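BH2092 protein (Bacillus halodurans, PDB 3NHV) probably acts as a rhodanese-like protein, perhaps handling sulfane sulfur. Local coordinates at the interface of chains A and B. Residues are numbered along the deposited sequence; one frame, centred on the assembly and turned at random. Chains: chain A/B, BH2092 protein.

The interface of chains A and B. Residues chain A 85, 88-89; chain B 13-14, 17-18, 105.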
# COMPACT_ATOMS: atom_id res chain seq x y z
N ASN A 85 -4.57 -3.54 8.63
CA ASN A 85 -4.11 -4.89 8.30
C ASN A 85 -5.24 -5.89 8.53
O ASN A 85 -5.07 -7.09 8.33
CB ASN A 85 -2.93 -5.26 9.20
CG ASN A 85 -1.73 -5.70 8.41
OD1 ASN A 85 -0.72 -6.12 8.97
ND2 ASN A 85 -1.83 -5.61 7.08
N THR A 88 -6.09 -8.41 5.81
CA THR A 88 -5.09 -9.46 5.71
C THR A 88 -5.26 -10.51 6.81
O THR A 88 -5.11 -11.71 6.55
CB THR A 88 -3.67 -8.89 5.81
OG1 THR A 88 -3.53 -7.78 4.91
CG2 THR A 88 -2.65 -9.96 5.45
N LYS A 89 -5.56 -10.07 8.03
CA LYS A 89 -5.74 -11.02 9.12
C LYS A 89 -6.98 -11.88 8.86
O LYS A 89 -7.00 -13.07 9.16
CB LYS A 89 -5.88 -10.30 10.47
CG LYS A 89 -4.65 -9.57 10.93
CD LYS A 89 -4.93 -8.80 12.23
CE LYS A 89 -3.75 -7.90 12.60
NZ LYS A 89 -4.12 -6.91 13.65
N LYS B 13 2.97 -12.56 5.21
CA LYS B 13 2.88 -11.13 4.92
C LYS B 13 2.81 -10.35 6.23
O LYS B 13 3.51 -9.35 6.41
CB LYS B 13 1.65 -10.88 4.03
CG LYS B 13 1.46 -9.44 3.57
CD LYS B 13 0.37 -9.38 2.49
CE LYS B 13 0.06 -7.95 2.08
NZ LYS B 13 -0.46 -7.13 3.21
N LEU B 14 1.98 -10.82 7.16
CA LEU B 14 1.82 -10.16 8.46
C LEU B 14 3.09 -10.21 9.32
O LEU B 14 3.35 -9.29 10.10
CB LEU B 14 0.67 -10.82 9.23
CG LEU B 14 -0.74 -10.69 8.64
CD1 LEU B 14 -1.63 -11.74 9.27
CD2 LEU B 14 -1.29 -9.28 8.88
N GLU B 17 5.20 -7.06 8.93
CA GLU B 17 4.62 -5.73 9.08
C GLU B 17 3.68 -5.57 10.27
O GLU B 17 3.39 -6.51 11.00
CB GLU B 17 3.89 -5.34 7.78
CG GLU B 17 2.83 -6.34 7.34
CD GLU B 17 2.19 -6.01 5.98
OE1 GLU B 17 2.94 -5.81 4.99
OE2 GLU B 17 0.94 -5.95 5.90
N THR B 18 3.23 -4.34 10.46
CA THR B 18 2.32 -4.01 11.52
C THR B 18 1.59 -2.75 11.08
O THR B 18 2.13 -1.97 10.29
CB THR B 18 3.06 -3.75 12.84
OG1 THR B 18 2.13 -3.29 13.83
CG2 THR B 18 4.15 -2.72 12.65
N ILE B 105 3.00 -0.05 7.98
CA ILE B 105 2.26 0.37 6.79
C ILE B 105 1.43 1.61 7.14
O ILE B 105 0.78 1.65 8.18
CB ILE B 105 1.30 -0.73 6.28
CG1 ILE B 105 0.29 -1.09 7.36
CG2 ILE B 105 2.08 -1.96 5.89
CD1 ILE B 105 -0.86 -1.94 6.87
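A:Asn85 reaches across to B:Glu17 and makes a polar link in this patch. Its amide nitrogen ND2 donates to the carboxylate oxygen OE2 of B:Glu17 at 3.0 Å, with 155° at the hydrogen. The donor comes in nearly along the C-O axis of OE2, and the oxygen lies close to the amide plane; the amide and carboxylate planes are 22° apart, so two almost coplanar flat groups meet through an amide N-H.

On its own side, B:Glu17 is backed by B:Lys13, whose NZ forms a salt bridge with the same OE2 at 3.3 Å, a weak hydrogen bond at best. The lysine runs extended until a bend at chi4 (-62°) turns its terminal amine NZ toward the carboxylate. A positive charge there would probably steady the acceptor and may polarise it. NZ also comes near the hydroxyl OG1 of A:Thr88, without a bond between them.

The apolar half of the contact centres on B:Leu14, at the end of helix 3-14. Its CD2 methyl lies against the amide of A:Asn85, the two side chains sliding past each other in opposite directions. The same methyl is 3.7 Å from the CG2 methyl of A:Thr88, and 3.9 Å from the aliphatic CG of A:Lys89, which crosses the leucine at about a right angle. From strand 100-105, the CD1 methyl of B:Ile105 approaches ND2 of A:Asn85 at 3.8 Å. The asparagine amide thus has hydrocarbon near it as well as its carboxylate partner.

With an alanine in place of A:Asn85, OE2 of B:Glu17 would probably lose the amide donor and CD2 of B:Leu14 the amide it packs against.

The patch joins the start of helix 86-96 in one copy to the helix-strand turn of another. It contributes to the A-B contact in the deposited assembly, although the structure alone does not show that this pairing is biological.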